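Local coordinates for fumarylacetoacetate hydrolase (PDB 5TI1), which hydrolyses fumarylacetoacetate to fumarate and acetoacetate, the last step of phenylalanine and tyrosine breakdown, as a metal-dependent enzyme of the FAH family, at the interface of chains A and B. Residues are numbered along the deposited sequence; one frame, centred on the assembly and turned at random. Chains: chain A/B, Fumarylacetoacetate hydrolase.

The four contacts are parts of one two-fold symmetric interface between identical chains; distances between contacts run between their C-alpha centres. Contacts 2 and 3 adjoin, about 8 Å apart, and share A:Gln206, A:Trp269 and B:Met182. Contact 4, about 18 Å from contact 3, repeats part of it with chains exchanged: B:Asn178 in contact 3 and A:Asn178 in contact 4 meet the 270-272 segment of the partner. Contact 1 lies about 16 Å from contact 4 and 30 Å from contact 2. The centre of contact 4 is about 11 Å from A:His160, the presumed proton acceptor; with A:Tyr155, a predicted substrate-binding residue, it may help shape the active site.

Contact 1: the interface of chains A and B. Residues chain A 152, 187, 360, 365-367, 371; chain B 189, 191-192, 281.
This polar, charge-bearing patch of the two-fold interface between FAH-family subunits pins an arginine of chain B into a pocket of chain A. The stem of B:Arg189 leaves with CG anti to the backbone N (chi1 -177°) and bends at the next bond (chi2 76°), then runs past A:Cys365, whose SG lies 3.8 Å from the arginine CG. A:Asn187 ND2 packs on B:Arg189 CD at 3.5 Å, its amide turned 28° from the guanidinium. At the tip, B:Arg189 NH2 forms a salt bridge with A:Asp371 OD2 at 2.8 Å, from above the carboxylate plane, the side chains meeting tip to tip. B:Arg189 NH2 also donates to A:Asn366 O at 2.9 Å, on a lone pair. The hydroxyl of B:Ser191 accepts from B:Arg189 NE, and its proton can alternate between two acceptors: A:Asn366 OD1, 2.7 Å from B:Ser191 OG, and the more distant A:Asn366 O at 3.2 Å. In return, A:Asn366 ND2 bonds to B:Ser191 O at 3.1 Å. B:Arg189 NH1 reaches A:Thr152 OG1 through two waters in the guanidinium plane. A:His360 NE2 lies 2.6 Å from A:Thr152 OG1, in the imidazole plane, and so positions the hydroxyl that binds both waters.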
loop_
_atom_site.group_PDB
_atom_site.type_symbol
_atom_site.label_atom_id
_atom_site.label_comp_id
_atom_site.label_asym_id
_atom_site.label_seq_id
_atom_site.Cartn_x
_atom_site.Cartn_y
_atom_site.Cartn_z
ATOM N N THR A 152 -2.855 4.635 4.601
ATOM C CA THR A 152 -4.130 5.182 4.172
ATOM C C THR A 152 -4.157 6.649 4.572
ATOM O O THR A 152 -3.678 7.011 5.653
ATOM C CB THR A 152 -5.309 4.437 4.840
ATOM O OG1 THR A 152 -5.246 3.037 4.540
ATOM C CG2 THR A 152 -6.627 4.980 4.364
ATOM N N ASN A 187 -6.013 4.949 -0.617
ATOM C CA ASN A 187 -4.780 4.240 -0.298
ATOM C C ASN A 187 -3.591 5.123 -0.644
ATOM O O ASN A 187 -3.507 5.639 -1.761
ATOM C CB ASN A 187 -4.663 2.932 -1.085
ATOM C CG ASN A 187 -5.807 1.978 -0.819
ATOM O OD1 ASN A 187 -6.599 1.695 -1.711
ATOM N ND2 ASN A 187 -5.887 1.470 0.404
ATOM N N HIS A 360 -13.016 2.590 7.222
ATOM C CA HIS A 360 -11.971 1.900 6.468
ATOM C C HIS A 360 -12.269 0.416 6.353
ATOM O O HIS A 360 -11.918 -0.217 5.351
ATOM C CB HIS A 360 -10.615 2.092 7.147
ATOM C CG HIS A 360 -9.425 1.885 6.254
ATOM N ND1 HIS A 360 -9.425 1.018 5.180
ATOM C CD2 HIS A 360 -8.182 2.429 6.294
ATOM C CE1 HIS A 360 -8.239 1.048 4.590
ATOM N NE2 HIS A 360 -7.461 1.885 5.257
ATOM N N CYS A 365 -12.313 -4.563 4.397
ATOM C CA CYS A 365 -10.870 -4.380 4.315
ATOM C C CYS A 365 -10.210 -4.729 5.641
ATOM O O CYS A 365 -10.718 -4.396 6.717
ATOM C CB CYS A 365 -10.537 -2.939 3.937
ATOM S SG CYS A 365 -8.784 -2.704 3.573
ATOM N N ASN A 366 -9.072 -5.413 5.559
ATOM C CA ASN A 366 -8.315 -5.794 6.737
ATOM C C ASN A 366 -7.223 -4.754 7.031
ATOM O O ASN A 366 -6.825 -3.973 6.171
ATOM C CB ASN A 366 -7.717 -7.194 6.559
ATOM C CG ASN A 366 -6.807 -7.306 5.339
ATOM O OD1 ASN A 366 -6.940 -6.558 4.377
ATOM N ND2 ASN A 366 -5.893 -8.260 5.376
ATOM N N THR A 367 -6.781 -4.725 8.286
ATOM C CA THR A 367 -5.692 -3.865 8.721
ATOM C C THR A 367 -4.678 -4.711 9.472
ATOM O O THR A 367 -4.992 -5.791 9.983
ATOM C CB THR A 367 -6.151 -2.716 9.636
ATOM O OG1 THR A 367 -6.723 -3.266 10.831
ATOM C CG2 THR A 367 -7.160 -1.823 8.924
ATOM N N ASP A 371 0.207 -0.432 10.368
ATOM C CA ASP A 371 -0.440 0.381 9.339
ATOM C C ASP A 371 -0.498 1.833 9.789
ATOM O O ASP A 371 -0.692 2.128 10.966
ATOM C CB ASP A 371 -1.869 -0.074 9.074
ATOM C CG ASP A 371 -1.967 -1.261 8.136
ATOM O OD1 ASP A 371 -0.987 -1.582 7.434
ATOM O OD2 ASP A 371 -3.067 -1.859 8.093
ATOM N N ARG B 189 -4.778 -1.665 -2.198
ATOM C CA ARG B 189 -4.562 -2.144 -0.840
ATOM C C ARG B 189 -3.825 -3.484 -0.881
ATOM O O ARG B 189 -4.399 -4.514 -1.253
ATOM C CB ARG B 189 -5.896 -2.261 -0.111
ATOM C CG ARG B 189 -5.767 -2.672 1.336
ATOM C CD ARG B 189 -5.292 -1.507 2.236
ATOM N NE ARG B 189 -5.217 -2.000 3.604
ATOM C CZ ARG B 189 -4.699 -1.370 4.653
ATOM N NH1 ARG B 189 -4.155 -0.156 4.542
ATOM N NH2 ARG B 189 -4.728 -1.992 5.834
ATOM N N SER B 191 -2.830 -5.325 1.637
ATOM C CA SER B 191 -3.199 -6.287 2.677
ATOM C C SER B 191 -4.302 -7.239 2.226
ATOM O O SER B 191 -4.357 -8.375 2.699
ATOM C CB SER B 191 -3.645 -5.564 3.945
ATOM O OG SER B 191 -4.907 -4.959 3.754
ATOM N N SER B 192 -5.196 -6.800 1.340
ATOM C CA SER B 192 -6.317 -7.628 0.917
ATOM C C SER B 192 -6.056 -8.362 -0.397
ATOM O O SER B 192 -6.998 -8.876 -1.003
ATOM C CB SER B 192 -7.580 -6.783 0.787
ATOM O OG SER B 192 -7.288 -5.573 0.105
ATOM N N THR B 281 -10.988 -2.489 -1.981
ATOM C CA THR B 281 -10.022 -3.023 -1.040
ATOM C C THR B 281 -10.546 -4.204 -0.242
ATOM O O THR B 281 -9.803 -4.732 0.589
ATOM C CB THR B 281 -9.586 -1.934 -0.064
ATOM O OG1 THR B 281 -10.719 -1.537 0.717
ATOM C CG2 THR B 281 -9.012 -0.725 -0.821
HETATM O O HOH W 1 -3.463 1.780 6.170
HETATM O O HOH W 2 -4.139 1.701 2.084
#

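Contact 2: the interface of chains A and B. Residues chain A 206, 215-217, 269; chain B 181-182, 311, 313-314.
Strands 204-207 and 216-219 of chain A, together with A:Trp269 of helix 264-270, meet the loop carrying B:Glu181 and B:Met182 and the segment formed by B:Leu311 and the 3-10 helix 312-314. A:Gln206 reaches across with its chain extended beyond CG (chi2 -164°), which brings the amide between the two chain B segments. A:Gln206 NE2 gives one N-H to the backbone O of B:Glu181 at 2.8 Å, nearly straight at 168°, and also donates to the phenol OH of B:Tyr313 at 3.1 Å. Both acceptors lie close to the amide plane, which stands steeply against the tyrosine ring. On the amide's other end, A:Gln206 OE1 accepts from A:Trp269 NE1 at 3.1 Å; this bond, close to the indole plane, probably helps to set the amide's rotation, with NE2 towards the two chain B acceptors. Van der Waals contacts surround the amide. B:Leu311 places CD1 against the amide carbon and CG of A:Gln206, while its CD2 turns towards A:Pro215 O. The carboxylate end of B:Glu181 meets the ring of A:Pro215 tip to tip, and A:Phe217 touches the B:Tyr313 ring through their CD1 atoms. B:Met182 bends at its last torsion (chi3 66°), bringing its CE methyl 3.4 Å from A:Trp269 CD1.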
loop_
_atom_site.group_PDB
_atom_site.type_symbol
_atom_site.label_atom_id
_atom_site.label_comp_id
_atom_site.label_asym_id
_atom_site.label_seq_id
_atom_site.Cartn_x
_atom_site.Cartn_y
_atom_site.Cartn_z
ATOM N N GLN A 206 3.951 15.355 -15.192
ATOM C CA GLN A 206 3.194 15.992 -16.264
ATOM C C GLN A 206 2.448 17.197 -15.706
ATOM O O GLN A 206 1.818 17.108 -14.647
ATOM C CB GLN A 206 2.206 15.013 -16.908
ATOM C CG GLN A 206 2.851 13.877 -17.701
ATOM C CD GLN A 206 1.872 13.177 -18.626
ATOM O OE1 GLN A 206 0.852 13.748 -19.015
ATOM N NE2 GLN A 206 2.177 11.934 -18.983
ATOM N N PRO A 215 -0.172 18.326 -22.333
ATOM C CA PRO A 215 0.647 18.529 -21.139
ATOM C C PRO A 215 2.128 18.500 -21.472
ATOM O O PRO A 215 2.568 17.916 -22.464
ATOM C CB PRO A 215 0.264 17.351 -20.233
ATOM C CG PRO A 215 -0.212 16.292 -21.182
ATOM C CD PRO A 215 -0.916 17.051 -22.277
ATOM N N VAL A 216 2.904 19.144 -20.606
ATOM C CA VAL A 216 4.349 19.144 -20.719
ATOM C C VAL A 216 4.938 18.423 -19.514
ATOM O O VAL A 216 4.277 18.196 -18.496
ATOM C CB VAL A 216 4.921 20.571 -20.841
ATOM C CG1 VAL A 216 4.197 21.330 -21.962
ATOM C CG2 VAL A 216 4.817 21.305 -19.510
ATOM N N PHE A 217 6.202 18.051 -19.655
ATOM C CA PHE A 217 6.954 17.365 -18.621
ATOM C C PHE A 217 7.970 18.337 -18.048
ATOM O O PHE A 217 8.735 18.944 -18.801
ATOM C CB PHE A 217 7.658 16.134 -19.189
ATOM C CG PHE A 217 8.619 15.488 -18.233
ATOM C CD1 PHE A 217 8.154 14.707 -17.188
ATOM C CD2 PHE A 217 9.982 15.648 -18.388
ATOM C CE1 PHE A 217 9.029 14.106 -16.315
ATOM C CE2 PHE A 217 10.865 15.050 -17.512
ATOM C CZ PHE A 217 10.387 14.279 -16.478
ATOM N N TRP A 269 -3.814 17.455 -12.897
ATOM C CA TRP A 269 -3.875 16.853 -14.226
ATOM C C TRP A 269 -4.091 15.342 -14.179
ATOM O O TRP A 269 -4.719 14.788 -15.083
ATOM C CB TRP A 269 -2.596 17.190 -15.001
ATOM C CG TRP A 269 -2.471 16.550 -16.361
ATOM C CD1 TRP A 269 -1.458 15.740 -16.787
ATOM C CD2 TRP A 269 -3.373 16.677 -17.474
ATOM N NE1 TRP A 269 -1.674 15.349 -18.092
ATOM C CE2 TRP A 269 -2.838 15.916 -18.537
ATOM C CE3 TRP A 269 -4.573 17.366 -17.678
ATOM C CZ2 TRP A 269 -3.464 15.823 -19.780
ATOM C CZ3 TRP A 269 -5.194 17.270 -18.920
ATOM C CH2 TRP A 269 -4.641 16.501 -19.951
ATOM N N GLU B 181 -2.603 10.518 -22.449
ATOM C CA GLU B 181 -1.321 11.150 -22.162
ATOM C C GLU B 181 -0.535 10.435 -21.073
ATOM O O GLU B 181 0.664 10.690 -20.932
ATOM C CB GLU B 181 -1.526 12.617 -21.758
ATOM C CG GLU B 181 -2.182 13.473 -22.840
ATOM C CD GLU B 181 -1.178 14.045 -23.840
ATOM O OE1 GLU B 181 0.040 13.905 -23.605
ATOM O OE2 GLU B 181 -1.609 14.638 -24.849
ATOM N N MET B 182 -1.168 9.550 -20.301
ATOM C CA MET B 182 -0.457 8.876 -19.226
ATOM C C MET B 182 -1.176 7.582 -18.888
ATOM O O MET B 182 -2.400 7.488 -19.049
ATOM C CB MET B 182 -0.365 9.768 -17.981
ATOM C CG MET B 182 -1.703 10.026 -17.336
ATOM S SD MET B 182 -1.585 10.859 -15.752
ATOM C CE MET B 182 -0.922 12.433 -16.280
ATOM N N LEU B 311 4.441 11.841 -24.378
ATOM C CA LEU B 311 5.623 12.597 -23.983
ATOM C C LEU B 311 6.852 11.700 -23.971
ATOM O O LEU B 311 6.732 10.485 -23.793
ATOM C CB LEU B 311 5.409 13.228 -22.605
ATOM C CG LEU B 311 4.552 14.487 -22.529
ATOM C CD1 LEU B 311 4.067 14.683 -21.115
ATOM C CD2 LEU B 311 5.360 15.697 -22.972
ATOM N N TYR B 313 9.287 10.798 -22.045
ATOM C CA TYR B 313 9.649 9.848 -20.996
ATOM C C TYR B 313 8.827 8.559 -21.074
ATOM O O TYR B 313 9.225 7.551 -20.483
ATOM C CB TYR B 313 9.531 10.498 -19.598
ATOM C CG TYR B 313 8.140 10.480 -18.981
ATOM C CD1 TYR B 313 7.241 11.509 -19.228
ATOM C CD2 TYR B 313 7.735 9.447 -18.142
ATOM C CE1 TYR B 313 5.974 11.502 -18.674
ATOM C CE2 TYR B 313 6.462 9.429 -17.583
ATOM C CZ TYR B 313 5.588 10.465 -17.850
ATOM O OH TYR B 313 4.315 10.471 -17.313
ATOM N N LEU B 314 7.728 8.545 -21.824
ATOM C CA LEU B 314 6.900 7.350 -21.962
ATOM C C LEU B 314 7.159 6.566 -23.246
ATOM O O LEU B 314 6.497 5.544 -23.476
ATOM C CB LEU B 314 5.414 7.728 -21.891
ATOM C CG LEU B 314 4.901 8.135 -20.511
ATOM C CD1 LEU B 314 3.592 8.883 -20.630
ATOM C CD2 LEU B 314 4.740 6.913 -19.635
#

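Contact 3: the interface of chains A and B. Residues chain A 206, 269-270, 272; chain B 178, 182, 184.
A mixed patch of the two-fold interface between FAH-family subunits, this contact docks the 3-10 helix 177-180 and the following loop of chain B on the end of helix 264-270 of chain A, joining the subunits through backbone carbonyls at that helix end. B:Asn178 carries the polar contact. Its CB sits over the face of the A:Trp269 six-membered ring, 3.9 Å from the centroid and towards the rim, while B:Asn178 CA approaches A:Trp269 CZ2 at 3.7 Å. From there CG takes the position between backbone N and carbonyl carbon (chi1 61°), directing the amide to two oxygens of chain A. B:Asn178 ND2 donates to A:Val272 O at 3.1 Å in an almost linear bond, 174° at the hydrogen, with the acceptor in the amide plane. B:Asn178 ND2 also donates to A:Trp269 O at 3.2 Å, more bent and tilted away from that plane. ND2 thus bridges a carbonyl of the last helical turn and one just beyond it, much like a C-terminal cap. A water lies 2.6 Å from B:Asn178 OD1 and 2.8 Å from A:Val272 O, so both arms of the amide address the same carbonyl, one directly and one by a bridge. B:Met182 SD lies 3.8 Å from A:Glu270 CB, one residue on from the indole that its methyl touches.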
loop_
_atom_site.group_PDB
_atom_site.type_symbol
_atom_site.label_atom_id
_atom_site.label_comp_id
_atom_site.label_asym_id
_atom_site.label_seq_id
_atom_site.Cartn_x
_atom_site.Cartn_y
_atom_site.Cartn_z
ATOM N N GLN A 206 3.951 15.355 -15.192
ATOM C CA GLN A 206 3.194 15.992 -16.264
ATOM C C GLN A 206 2.448 17.197 -15.706
ATOM O O GLN A 206 1.818 17.108 -14.647
ATOM C CB GLN A 206 2.206 15.013 -16.908
ATOM C CG GLN A 206 2.851 13.877 -17.701
ATOM C CD GLN A 206 1.872 13.177 -18.626
ATOM O OE1 GLN A 206 0.852 13.748 -19.015
ATOM N NE2 GLN A 206 2.177 11.934 -18.983
ATOM N N TRP A 269 -3.814 17.455 -12.897
ATOM C CA TRP A 269 -3.875 16.853 -14.226
ATOM C C TRP A 269 -4.091 15.342 -14.179
ATOM O O TRP A 269 -4.719 14.788 -15.083
ATOM C CB TRP A 269 -2.596 17.190 -15.001
ATOM C CG TRP A 269 -2.471 16.550 -16.361
ATOM C CD1 TRP A 269 -1.458 15.740 -16.787
ATOM C CD2 TRP A 269 -3.373 16.677 -17.474
ATOM N NE1 TRP A 269 -1.674 15.349 -18.092
ATOM C CE2 TRP A 269 -2.838 15.916 -18.537
ATOM C CE3 TRP A 269 -4.573 17.366 -17.678
ATOM C CZ2 TRP A 269 -3.464 15.823 -19.780
ATOM C CZ3 TRP A 269 -5.194 17.270 -18.920
ATOM C CH2 TRP A 269 -4.641 16.501 -19.951
ATOM N N GLU A 270 -3.592 14.659 -13.151
ATOM C CA GLU A 270 -3.626 13.198 -13.150
ATOM C C GLU A 270 -4.857 12.595 -12.479
ATOM O O GLU A 270 -5.217 11.460 -12.807
ATOM C CB GLU A 270 -2.382 12.636 -12.450
ATOM C CG GLU A 270 -2.433 12.801 -10.933
ATOM C CD GLU A 270 -1.232 12.228 -10.222
ATOM O OE1 GLU A 270 -0.437 11.518 -10.872
ATOM O OE2 GLU A 270 -1.084 12.489 -9.007
ATOM N N VAL A 272 -8.265 12.665 -11.969
ATOM C CA VAL A 272 -9.598 12.230 -12.385
ATOM C C VAL A 272 -9.439 11.014 -13.291
ATOM O O VAL A 272 -8.751 11.111 -14.323
ATOM C CB VAL A 272 -10.370 13.345 -13.099
ATOM C CG1 VAL A 272 -11.701 12.804 -13.628
ATOM C CG2 VAL A 272 -10.611 14.500 -12.160
ATOM N N ASN B 178 -6.653 13.228 -20.156
ATOM C CA ASN B 178 -5.409 12.738 -19.568
ATOM C C ASN B 178 -5.169 11.252 -19.847
ATOM O O ASN B 178 -4.031 10.791 -19.705
ATOM C CB ASN B 178 -5.382 13.011 -18.058
ATOM C CG ASN B 178 -6.516 12.322 -17.312
ATOM O OD1 ASN B 178 -7.489 11.877 -17.914
ATOM N ND2 ASN B 178 -6.398 12.253 -15.991
ATOM N N MET B 182 -1.168 9.550 -20.301
ATOM C CA MET B 182 -0.457 8.876 -19.226
ATOM C C MET B 182 -1.176 7.582 -18.888
ATOM O O MET B 182 -2.400 7.488 -19.049
ATOM C CB MET B 182 -0.365 9.768 -17.981
ATOM C CG MET B 182 -1.703 10.026 -17.336
ATOM S SD MET B 182 -1.585 10.859 -15.752
ATOM C CE MET B 182 -0.922 12.433 -16.280
ATOM N N ILE B 184 -2.856 6.226 -16.359
ATOM C CA ILE B 184 -3.362 6.592 -15.044
ATOM C C ILE B 184 -3.482 5.346 -14.166
ATOM O O ILE B 184 -3.652 4.216 -14.650
ATOM C CB ILE B 184 -4.712 7.324 -15.127
ATOM C CG1 ILE B 184 -5.807 6.379 -15.595
ATOM C CG2 ILE B 184 -4.625 8.555 -16.030
ATOM C CD1 ILE B 184 -7.178 6.972 -15.465
HETATM O O HOH W 3 -8.867 10.008 -16.850
#

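Contact 4: the interface of chains A and B. Residues chain A 155, 176, 178, 184-185; chain B 270, 272-274.
B:Leu274 inserts into chain A between A:Tyr155 and the A:Ile184-A:Gly185 segment. At its base, B:Leu274 CB lies 4.2 Å from A:Gly185 O; CG, anti to the carbonyl carbon (chi1 -59°), then carries the CD1 branch inward. This methyl is the tip that does the touching: B:Leu274 CD1 meets A:Tyr155 CB at 3.7 Å, stays near the start of the phenol ring, and packs against A:Ile184 CG1 at 3.9 Å, the isoleucine crossing it at about a right angle. A:Gly185 CA lies alongside the same methyl. One residue earlier, B:Pro273, which follows a cis peptide bond, sets its CD against A:Ile184 CD1. B:Val272 extends the apolar strip with CG1, anti to the backbone N (chi1 -180°), 3.6 Å from A:Leu176 CD1. A:Asn178 repeats the symmetry twin of its contact in the other half, ND2 and a bridging water again on B:Val272 O. The loop after helix 264-270 of chain B thus rests on the 3-10 helix 177-180 and the start of strand 185-187 of chain A, beside A:Tyr155, just after strand 151-154, a residue predicted to bind substrate.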
loop_
_atom_site.group_PDB
_atom_site.type_symbol
_atom_site.label_atom_id
_atom_site.label_comp_id
_atom_site.label_asym_id
_atom_site.label_seq_id
_atom_site.Cartn_x
_atom_site.Cartn_y
_atom_site.Cartn_z
ATOM N N TYR A 155 -9.296 12.696 4.837
ATOM C CA TYR A 155 -9.610 13.994 4.259
ATOM C C TYR A 155 -10.568 14.736 5.181
ATOM O O TYR A 155 -11.479 15.424 4.715
ATOM C CB TYR A 155 -10.213 13.779 2.863
ATOM C CG TYR A 155 -10.228 14.979 1.946
ATOM C CD1 TYR A 155 -9.045 15.534 1.473
ATOM C CD2 TYR A 155 -11.429 15.521 1.506
ATOM C CE1 TYR A 155 -9.057 16.622 0.618
ATOM C CE2 TYR A 155 -11.455 16.606 0.657
ATOM C CZ TYR A 155 -10.265 17.154 0.215
ATOM O OH TYR A 155 -10.288 18.234 -0.634
ATOM N N LEU A 176 -18.816 18.408 -1.292
ATOM C CA LEU A 176 -19.633 17.434 -1.988
ATOM C C LEU A 176 -20.539 16.710 -0.994
ATOM O O LEU A 176 -20.242 16.663 0.203
ATOM C CB LEU A 176 -18.750 16.441 -2.729
ATOM C CG LEU A 176 -18.126 17.047 -3.978
ATOM C CD1 LEU A 176 -17.241 16.019 -4.647
ATOM C CD2 LEU A 176 -19.221 17.525 -4.917
ATOM N N ASN A 178 -21.192 13.430 -0.434
ATOM C CA ASN A 178 -20.622 12.274 0.252
ATOM C C ASN A 178 -19.594 12.651 1.315
ATOM O O ASN A 178 -19.315 11.832 2.196
ATOM C CB ASN A 178 -19.992 11.312 -0.756
ATOM C CG ASN A 178 -18.734 11.870 -1.408
ATOM O OD1 ASN A 178 -18.473 13.068 -1.373
ATOM N ND2 ASN A 178 -17.961 10.992 -2.027
ATOM N N ILE A 184 -14.175 10.148 3.663
ATOM C CA ILE A 184 -13.531 9.716 2.429
ATOM C C ILE A 184 -12.018 9.608 2.632
ATOM O O ILE A 184 -11.412 10.331 3.441
ATOM C CB ILE A 184 -13.859 10.655 1.255
ATOM C CG1 ILE A 184 -13.198 12.021 1.433
ATOM C CG2 ILE A 184 -15.361 10.833 1.100
ATOM C CD1 ILE A 184 -13.412 12.941 0.246
ATOM N N GLY A 185 -11.409 8.674 1.907
ATOM C CA GLY A 185 -9.982 8.455 1.999
ATOM C C GLY A 185 -9.507 7.685 0.789
ATOM O O GLY A 185 -10.292 7.299 -0.079
ATOM N N GLU B 270 -18.622 6.746 -3.363
ATOM C CA GLU B 270 -17.483 7.159 -2.546
ATOM C C GLU B 270 -16.373 7.868 -3.314
ATOM O O GLU B 270 -15.571 8.566 -2.684
ATOM C CB GLU B 270 -16.855 5.942 -1.856
ATOM C CG GLU B 270 -16.066 5.083 -2.834
ATOM C CD GLU B 270 -15.408 3.877 -2.211
ATOM O OE1 GLU B 270 -15.392 3.764 -0.963
ATOM O OE2 GLU B 270 -14.912 3.028 -2.986
ATOM N N VAL B 272 -15.505 10.235 -5.671
ATOM C CA VAL B 272 -15.111 11.612 -5.966
ATOM C C VAL B 272 -14.752 12.316 -4.661
ATOM O O VAL B 272 -15.567 12.336 -3.726
ATOM C CB VAL B 272 -16.213 12.367 -6.725
ATOM C CG1 VAL B 272 -15.767 13.796 -7.016
ATOM C CG2 VAL B 272 -16.546 11.646 -8.026
ATOM N N PRO B 273 -13.562 12.929 -4.551
ATOM C CA PRO B 273 -12.548 13.033 -5.606
ATOM C C PRO B 273 -11.291 12.184 -5.417
ATOM O O PRO B 273 -10.389 12.300 -6.243
ATOM C CB PRO B 273 -12.163 14.508 -5.537
ATOM C CG PRO B 273 -12.197 14.788 -4.060
ATOM C CD PRO B 273 -13.319 13.922 -3.489
ATOM N N LEU B 274 -11.208 11.383 -4.359
ATOM C CA LEU B 274 -9.960 10.706 -4.029
ATOM C C LEU B 274 -9.865 9.293 -4.596
ATOM O O LEU B 274 -8.888 8.595 -4.304
ATOM C CB LEU B 274 -9.767 10.661 -2.511
ATOM C CG LEU B 274 -9.733 12.021 -1.799
ATOM C CD1 LEU B 274 -9.725 11.840 -0.290
ATOM C CD2 LEU B 274 -8.548 12.883 -2.255
HETATM O O HOH W 4 -16.099 14.160 -1.757
#